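Local coordinates for protein lovastatin nonaketide synthase mokA (Monascus pilosus, PDB 6AD3) that builds the polyketide precursor of lovastatin from malonyl-CoA as an iterative nonaketide synthase, of which this piece is the condensation domain, at residues Pro310-Ala313 and Phe314-Glu318; His323-Thr326 and Pro327-Tyr331; Glu462-Tyr466 and Asp467-Glu471. The protein carries 1 engineered substitution. One frame throughout, in Å; residues are numbered along the deposited sequence.

Contact 1. Residues Pro310-Ala313 and Phe314-Glu318; sequences PMVA and FRIRE
Met311 folds its methyl end over the side chain one turn further along the helix, so that CE rests on a face of the Arg315 guanidinium, 3.4 Å from NH2. Two bends, at chi2 (-62°) and chi3 (-43°), bring CE back there; an unbranched, flexible methionine can adapt to both a flat cation and a ring. Arg315, extended from CG to NE, also carries its guanidinium past Met311 O, the carbonyl oxygen that accepts the hydrogen bond of Arg315 N and lies over one face toward the rim. The same methyl touches Phe314 CD2 at 3.8 Å, approaching obliquely, with SD 5.1 Å from the ring centroid in a Met-aromatic contact. Glu318 CG lies over a face of that ring, while Arg317 NH2 comes to its edge, in plane.

Arg317 bends at chi3 (-57°) and turns its guanidinium back over Ala313 O. Water 1, in the guanidinium plane, donates to Pro310 O (2.6 Å) and receives a weak bond from Arg317 NH1. Pro310 O thus has two donors, for Phe314 N also binds it at 2.9 Å in the regular i to i+4 pattern. Proline suits this first turn, where its missing N-H costs no helical bond, and Asp309 accepts from Val312 N.

The other flank is apolar: Val312 CG1 meets Ile316 CD1 at 4.0 Å, two branched residues apt for a buried face. Val312, Arg315 and Ile316 rest on Ser511 of helix 495-512, while Ile316 and Arg317 lean on helix 327-343.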
loop_
_atom_site.group_PDB
_atom_site.type_symbol
_atom_site.label_atom_id
_atom_site.label_comp_id
_atom_site.label_asym_id
_atom_site.label_seq_id
_atom_site.Cartn_x
_atom_site.Cartn_y
_atom_site.Cartn_z
ATOM N N PRO A 310 -20.094 7.875 -11.608
ATOM C CA PRO A 310 -19.242 8.670 -12.472
ATOM C C PRO A 310 -19.578 10.155 -12.486
ATOM O O PRO A 310 -18.674 10.992 -12.655
ATOM C CB PRO A 310 -19.462 8.046 -13.861
ATOM C CG PRO A 310 -20.782 7.361 -13.772
ATOM C CD PRO A 310 -20.794 6.814 -12.370
ATOM N N MET A 311 -20.795 10.508 -12.080
ATOM C CA MET A 311 -21.136 11.930 -11.979
ATOM C C MET A 311 -20.570 12.542 -10.718
ATOM O O MET A 311 -20.158 13.701 -10.722
ATOM C CB MET A 311 -22.647 12.164 -12.077
ATOM C CG MET A 311 -23.125 12.260 -13.509
ATOM S SD MET A 311 -22.359 13.670 -14.396
ATOM C CE MET A 311 -22.456 14.923 -13.179
ATOM N N VAL A 312 -20.466 11.736 -9.653
ATOM C CA VAL A 312 -19.802 12.212 -8.432
ATOM C C VAL A 312 -18.309 12.412 -8.697
ATOM O O VAL A 312 -17.721 13.448 -8.330
ATOM C CB VAL A 312 -19.996 11.244 -7.246
ATOM C CG1 VAL A 312 -19.245 11.748 -6.038
ATOM C CG2 VAL A 312 -21.485 11.084 -6.921
ATOM N N ALA A 313 -17.713 11.483 -9.400
ATOM C CA ALA A 313 -16.283 11.620 -9.790
ATOM C C ALA A 313 -16.022 12.845 -10.639
ATOM O O ALA A 313 -15.018 13.565 -10.432
ATOM C CB ALA A 313 -15.813 10.392 -10.504
ATOM N N PHE A 314 -16.946 13.108 -11.556
ATOM C CA PHE A 314 -16.886 14.295 -12.420
ATOM C C PHE A 314 -16.960 15.575 -11.607
ATOM O O PHE A 314 -16.162 16.506 -11.825
ATOM C CB PHE A 314 -17.998 14.235 -13.476
ATOM C CG PHE A 314 -18.157 15.517 -14.271
ATOM C CD1 PHE A 314 -17.313 15.788 -15.334
ATOM C CD2 PHE A 314 -19.065 16.460 -13.885
ATOM C CE1 PHE A 314 -17.433 16.969 -16.040
ATOM C CE2 PHE A 314 -19.218 17.637 -14.601
ATOM C CZ PHE A 314 -18.409 17.878 -15.689
ATOM N N ARG A 315 -17.923 15.675 -10.683
ATOM C CA ARG A 315 -18.045 16.859 -9.853
ATOM C C ARG A 315 -16.800 17.066 -9.004
ATOM O O ARG A 315 -16.372 18.192 -8.769
ATOM C CB ARG A 315 -19.279 16.774 -8.948
ATOM C CG ARG A 315 -20.580 16.874 -9.719
ATOM C CD ARG A 315 -21.792 17.066 -8.826
ATOM N NE ARG A 315 -22.983 16.863 -9.648
ATOM C CZ ARG A 315 -23.635 15.712 -9.731
ATOM N NH1 ARG A 315 -23.458 14.795 -8.776
ATOM N NH2 ARG A 315 -24.594 15.556 -10.653
ATOM N N ILE A 316 -16.240 15.984 -8.514
ATOM C CA ILE A 316 -15.029 16.101 -7.749
ATOM C C ILE A 316 -13.868 16.651 -8.604
ATOM O O ILE A 316 -13.137 17.529 -8.168
ATOM C CB ILE A 316 -14.679 14.761 -7.087
ATOM C CG1 ILE A 316 -15.682 14.487 -5.963
ATOM C CG2 ILE A 316 -13.250 14.796 -6.517
ATOM C CD1 ILE A 316 -15.566 13.067 -5.395
ATOM N N ARG A 317 -13.740 16.206 -9.840
ATOM C CA ARG A 317 -12.689 16.760 -10.700
ATOM C C ARG A 317 -12.921 18.234 -10.942
ATOM O O ARG A 317 -11.989 19.029 -10.873
ATOM C CB ARG A 317 -12.597 16.014 -12.034
ATOM C CG ARG A 317 -12.137 14.571 -11.887
ATOM C CD ARG A 317 -11.741 13.948 -13.229
ATOM N NE ARG A 317 -12.812 13.996 -14.213
ATOM C CZ ARG A 317 -13.798 13.111 -14.282
ATOM N NH1 ARG A 317 -13.818 12.083 -13.458
ATOM N NH2 ARG A 317 -14.731 13.230 -15.217
ATOM N N GLU A 318 -14.176 18.611 -11.175
ATOM C CA GLU A 318 -14.504 20.030 -11.468
ATOM C C GLU A 318 -14.204 20.926 -10.286
ATOM O O GLU A 318 -13.581 21.977 -10.436
ATOM C CB GLU A 318 -15.974 20.192 -11.892
ATOM C CG GLU A 318 -16.291 19.426 -13.154
ATOM C CD GLU A 318 -15.330 19.764 -14.293
ATOM O OE1 GLU A 318 -14.391 18.959 -14.579
ATOM O OE2 GLU A 318 -15.438 20.881 -14.802
HETATM O O HOH W 1 -16.669 10.638 -14.344
#

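Contact 2. Residues His323-Thr326 and Pro327-Tyr331; sequences HKAT and PMQFY
Thr326 and Gln329 exchange hydrogen bonds in a capping box that starts helix 327-343. Thr326 OG1 accepts from Gln329 N at 3.2 Å, so the hydroxyl takes the place of the carbonyl that a preceding turn would have supplied. In return Gln329 OE1 accepts from Thr326 N at 2.9 Å, with a fairly straight N-H...O angle of 165°. The donor does not reach this amide oxygen on a lone pair: it stands above the carbonyl plane, 53° out of it.

Each side chain is shaped for its half of the exchange. In Thr326 the hydroxyl lies between the backbone N and the carbonyl carbon (chi1 65°), facing the first turn, and CG2 is left beside the backbone N. The Gln329 chain runs out extended beyond CG and passes close to the hydroxyl, with CD 3.2 Å from OG1, before OE1 arrives at Thr326 N; glutamine is long enough to reach back and brings an acceptor without a charge. Ala325 CB packs against the same OE1 at 3.3 Å, a small residue where the amide must come close.

Thr326 O serves the helix as well. It accepts from Phe330 N at 3.2 Å and more weakly from Gln329 N, whose hydrogen is therefore shared with OG1. Pro327, first in the helix, has no N-H to satisfy. His323 ND1 is hydrogen-bonded to Arg319 O, and Tyr331 O to Tyr503 OH.

Lys324, with positive phi, ends the preceding helix in a Schellman motif, so one short link stops helix 310-322 and starts the next. Ala325 and Phe330 touch Leu390 of helix 386-401, Pro327 and Phe330 touch Ser320 of helix 310-322, and Met328 and Tyr331 face strand 435-440.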
loop_
_atom_site.group_PDB
_atom_site.type_symbol
_atom_site.label_atom_id
_atom_site.label_comp_id
_atom_site.label_asym_id
_atom_site.label_seq_id
_atom_site.Cartn_x
_atom_site.Cartn_y
_atom_site.Cartn_z
ATOM N N HIS A 323 -10.854 24.916 -7.110
ATOM C CA HIS A 323 -10.123 25.277 -5.898
ATOM C C HIS A 323 -8.618 25.172 -6.007
ATOM O O HIS A 323 -7.924 25.277 -4.982
ATOM C CB HIS A 323 -10.603 24.435 -4.713
ATOM C CG HIS A 323 -12.017 24.719 -4.308
ATOM N ND1 HIS A 323 -13.106 24.245 -5.007
ATOM C CD2 HIS A 323 -12.521 25.413 -3.260
ATOM C CE1 HIS A 323 -14.218 24.654 -4.422
ATOM N NE2 HIS A 323 -13.888 25.389 -3.378
ATOM N N LYS A 324 -8.116 24.875 -7.206
ATOM C CA LYS A 324 -6.684 24.706 -7.456
ATOM C C LYS A 324 -6.115 23.540 -6.671
ATOM O O LYS A 324 -4.986 23.592 -6.181
ATOM C CB LYS A 324 -5.917 26.002 -7.107
ATOM C CG LYS A 324 -6.294 27.186 -7.993
ATOM C CD LYS A 324 -5.230 28.272 -7.932
ATOM C CE LYS A 324 -5.778 29.630 -8.334
ATOM N NZ LYS A 324 -6.026 29.693 -9.803
ATOM N N ALA A 325 -6.949 22.531 -6.469
ATOM C CA ALA A 325 -6.568 21.314 -5.749
ATOM C C ALA A 325 -6.674 20.098 -6.679
ATOM O O ALA A 325 -7.090 20.198 -7.851
ATOM C CB ALA A 325 -7.476 21.141 -4.549
ATOM N N THR A 326 -6.219 18.958 -6.208
ATOM C CA THR A 326 -6.335 17.730 -6.987
ATOM C C THR A 326 -7.484 16.872 -6.445
ATOM O O THR A 326 -7.826 16.964 -5.287
ATOM C CB THR A 326 -5.052 16.889 -6.891
ATOM O OG1 THR A 326 -4.893 16.445 -5.549
ATOM C CG2 THR A 326 -3.815 17.706 -7.294
ATOM N N PRO A 327 -8.008 15.956 -7.271
ATOM C CA PRO A 327 -9.027 15.036 -6.766
ATOM C C PRO A 327 -8.514 14.259 -5.539
ATOM O O PRO A 327 -9.249 14.069 -4.593
ATOM C CB PRO A 327 -9.254 14.095 -7.956
ATOM C CG PRO A 327 -9.067 15.017 -9.143
ATOM C CD PRO A 327 -7.904 15.915 -8.743
ATOM N N MET A 328 -7.262 13.831 -5.555
ATOM C CA MET A 328 -6.711 13.143 -4.373
ATOM C C MET A 328 -6.928 13.936 -3.105
ATOM O O MET A 328 -7.391 13.395 -2.094
ATOM C CB MET A 328 -5.219 12.866 -4.518
ATOM C CG MET A 328 -4.677 12.022 -3.352
ATOM S SD MET A 328 -4.151 12.997 -1.906
ATOM C CE MET A 328 -2.419 13.249 -2.290
ATOM N N GLN A 329 -6.686 15.238 -3.174
ATOM C CA GLN A 329 -6.816 16.070 -1.999
ATOM C C GLN A 329 -8.256 16.215 -1.556
ATOM O O GLN A 329 -8.524 16.268 -0.377
ATOM C CB GLN A 329 -6.192 17.417 -2.231
ATOM C CG GLN A 329 -4.685 17.340 -2.357
ATOM C CD GLN A 329 -4.083 18.485 -3.183
ATOM O OE1 GLN A 329 -4.794 19.327 -3.737
ATOM N NE2 GLN A 329 -2.788 18.407 -3.397
ATOM N N PHE A 330 -9.177 16.173 -2.513
ATOM C CA PHE A 330 -10.622 16.170 -2.208
ATOM C C PHE A 330 -11.025 14.865 -1.476
ATOM O O PHE A 330 -11.669 14.889 -0.396
ATOM C CB PHE A 330 -11.433 16.317 -3.527
ATOM C CG PHE A 330 -12.903 16.693 -3.319
ATOM C CD1 PHE A 330 -13.804 15.788 -2.733
ATOM C CD2 PHE A 330 -13.394 17.873 -3.803
ATOM C CE1 PHE A 330 -15.148 16.099 -2.625
ATOM C CE2 PHE A 330 -14.711 18.197 -3.653
ATOM C CZ PHE A 330 -15.594 17.331 -3.056
ATOM N N TYR A 331 -10.570 13.727 -1.996
ATOM C CA TYR A 331 -10.899 12.465 -1.380
ATOM C C TYR A 331 -10.314 12.420 0.074
ATOM O O TYR A 331 -10.952 11.911 1.002
ATOM C CB TYR A 331 -10.384 11.308 -2.243
ATOM C CG TYR A 331 -11.130 11.136 -3.527
ATOM C CD1 TYR A 331 -12.442 10.694 -3.520
ATOM C CD2 TYR A 331 -10.519 11.359 -4.780
ATOM C CE1 TYR A 331 -13.168 10.594 -4.687
ATOM C CE2 TYR A 331 -11.235 11.213 -5.963
ATOM C CZ TYR A 331 -12.557 10.765 -5.903
ATOM O OH TYR A 331 -13.352 10.641 -7.040
#

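Contact 3. Residues Glu462-Tyr466 and Asp467-Glu471; sequences ERTPY and DVVLE
The bend by which the chain enters strand 468-473 brings Tyr466 and Thr464 up to Val469. Val469 CG2 touches Tyr466 CB at 3.8 Å and lies 4.1 Å from Thr464 OG1, so one methyl meets both the base of the aromatic side chain and, more loosely, the threonine hydroxyl. With CG2 anti to the carbonyl carbon and CG1 anti to the backbone N (chi1 -180°), the valine offers a single branch to the loop; a beta-branched residue also suits the extended backbone here. Thr464 crosses it at a slant.

Before this bend lies strand 453-460, an edge strand of the five-stranded sheet in the other lobe; after it, strand 468-473 runs inside the six-stranded sheet. Residues 462-467 therefore carry the chain back from one lobe to the other, consistent with the crossover called the latch in condensation domains. Within the six-stranded sheet the backbone of Val468 is hydrogen-bonded to Val436 of strand 435-440 and that of Val469 to Lys485 of strand 481-487.

The chain turns at Pro465 and again at Asp467, whose backbone is helical (phi -60°, psi -44°) between the extended Tyr466 and Val468. Water 2 bridges the two, donating to Pro465 O at 2.8 Å and to Asp467 OD1 at 2.7 Å. OD1 also forms a salt bridge with Arg294, so a carboxylate suits a place that receives both water and cation. Pro465 CG sits over the centre of the Tyr466 ring, 4.0 Å above its plane, the rigid pyrrolidine making a compact neighbour for a flat group; the Phe433 ring meets it nearly parallel.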
loop_
_atom_site.group_PDB
_atom_site.type_symbol
_atom_site.label_atom_id
_atom_site.label_comp_id
_atom_site.label_asym_id
_atom_site.label_seq_id
_atom_site.Cartn_x
_atom_site.Cartn_y
_atom_site.Cartn_z
ATOM N N GLU A 462 -0.938 -7.172 2.148
ATOM C CA GLU A 462 -0.614 -7.562 3.503
ATOM C C GLU A 462 -1.552 -6.919 4.487
ATOM O O GLU A 462 -1.993 -5.800 4.283
ATOM C CB GLU A 462 0.825 -7.157 3.863
ATOM C CG GLU A 462 1.064 -5.643 3.809
ATOM C CD GLU A 462 2.424 -5.217 4.311
ATOM O OE1 GLU A 462 3.204 -6.094 4.734
ATOM O OE2 GLU A 462 2.758 -4.019 4.173
ATOM N N ARG A 463 -1.736 -7.585 5.625
ATOM C CA ARG A 463 -2.406 -6.960 6.765
ATOM C C ARG A 463 -1.526 -5.864 7.324
ATOM O O ARG A 463 -0.308 -5.870 7.120
ATOM C CB ARG A 463 -2.686 -7.982 7.867
ATOM C CG ARG A 463 -3.669 -9.057 7.450
ATOM C CD ARG A 463 -4.028 -9.958 8.633
ATOM N NE ARG A 463 -4.828 -11.107 8.221
ATOM C CZ ARG A 463 -5.138 -12.129 9.027
ATOM N NH1 ARG A 463 -4.798 -12.114 10.323
ATOM N NH2 ARG A 463 -5.902 -13.107 8.574
ATOM N N THR A 464 -2.185 -4.889 7.948
ATOM C CA THR A 464 -1.524 -3.782 8.609
ATOM C C THR A 464 -2.244 -3.540 9.936
ATOM O O THR A 464 -3.335 -4.066 10.147
ATOM C CB THR A 464 -1.552 -2.498 7.750
ATOM O OG1 THR A 464 -2.868 -1.965 7.727
ATOM C CG2 THR A 464 -1.121 -2.762 6.356
ATOM N N PRO A 465 -1.635 -2.758 10.835
ATOM C CA PRO A 465 -2.207 -2.603 12.164
ATOM C C PRO A 465 -3.288 -1.536 12.251
ATOM O O PRO A 465 -3.869 -1.327 13.333
ATOM C CB PRO A 465 -1.004 -2.184 13.011
ATOM C CG PRO A 465 -0.140 -1.484 12.057
ATOM C CD PRO A 465 -0.253 -2.281 10.794
ATOM N N TYR A 466 -3.522 -0.819 11.160
ATOM C CA TYR A 466 -4.331 0.404 11.224
ATOM C C TYR A 466 -5.841 0.125 11.414
ATOM O O TYR A 466 -6.407 -0.743 10.753
ATOM C CB TYR A 466 -4.061 1.246 9.965
ATOM C CG TYR A 466 -2.610 1.597 9.854
ATOM C CD1 TYR A 466 -2.020 2.497 10.741
ATOM C CD2 TYR A 466 -1.776 0.926 8.969
ATOM C CE1 TYR A 466 -0.651 2.710 10.758
ATOM C CE2 TYR A 466 -0.411 1.170 8.960
ATOM C CZ TYR A 466 0.150 2.036 9.889
ATOM O OH TYR A 466 1.492 2.246 9.926
ATOM N N ASP A 467 -6.496 0.941 12.252
ATOM C CA ASP A 467 -7.923 0.763 12.553
ATOM C C ASP A 467 -8.757 0.874 11.283
ATOM O O ASP A 467 -9.692 0.108 11.097
ATOM C CB ASP A 467 -8.419 1.796 13.562
ATOM C CG ASP A 467 -7.973 1.513 14.993
ATOM O OD1 ASP A 467 -7.056 0.715 15.226
ATOM O OD2 ASP A 467 -8.595 2.088 15.895
ATOM N N VAL A 468 -8.454 1.871 10.453
ATOM C CA VAL A 468 -9.228 2.156 9.260
ATOM C C VAL A 468 -8.289 2.528 8.118
ATOM O O VAL A 468 -7.329 3.274 8.296
ATOM C CB VAL A 468 -10.265 3.292 9.501
ATOM C CG1 VAL A 468 -9.608 4.489 10.071
ATOM C CG2 VAL A 468 -11.038 3.633 8.225
ATOM N N VAL A 469 -8.499 1.873 7.000
ATOM C CA VAL A 469 -7.705 2.086 5.818
ATOM C C VAL A 469 -8.662 2.294 4.661
ATOM O O VAL A 469 -9.530 1.432 4.383
ATOM C CB VAL A 469 -6.772 0.929 5.530
ATOM C CG1 VAL A 469 -5.940 1.213 4.261
ATOM C CG2 VAL A 469 -5.852 0.623 6.719
ATOM N N LEU A 470 -8.454 3.382 3.929
ATOM C CA LEU A 470 -9.160 3.650 2.692
ATOM C C LEU A 470 -8.134 3.609 1.549
ATOM O O LEU A 470 -7.171 4.404 1.537
ATOM C CB LEU A 470 -9.834 5.028 2.734
ATOM C CG LEU A 470 -10.371 5.559 1.402
ATOM C CD1 LEU A 470 -11.396 4.617 0.835
ATOM C CD2 LEU A 470 -11.001 6.933 1.572
ATOM N N GLU A 471 -8.278 2.621 0.656
ATOM C CA GLU A 471 -7.438 2.514 -0.520
ATOM C C GLU A 471 -8.318 2.796 -1.731
ATOM O O GLU A 471 -9.465 2.365 -1.746
ATOM C CB GLU A 471 -6.898 1.094 -0.688
ATOM C CG GLU A 471 -6.044 0.616 0.440
ATOM C CD GLU A 471 -5.563 -0.789 0.242
ATOM O OE1 GLU A 471 -5.229 -1.453 1.256
ATOM O OE2 GLU A 471 -5.341 -1.155 -0.943
HETATM O O HOH W 2 -4.453 1.015 14.674
#

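Overall arrangement
Following the chain from the N terminus, contact 1 comes first, in the opening turns of helix 310-322. Contact 2 follows where that helix gives way to helix 327-343. All three are local and in series, so none encloses or crosses another. Contacts 1 and 2 touch directly: Ile316 CD1 lies 3.5 Å from Tyr331 CE1, which joins the paired helices. Contact 3 comes much later, where the chain returns from the five-stranded sheet to the six-stranded one. Its centre is about 23 Å from that of contact 2, yet helix 327-343 connects them, since its Tyr335 packs on Val468 and Leu470 of the entering strand.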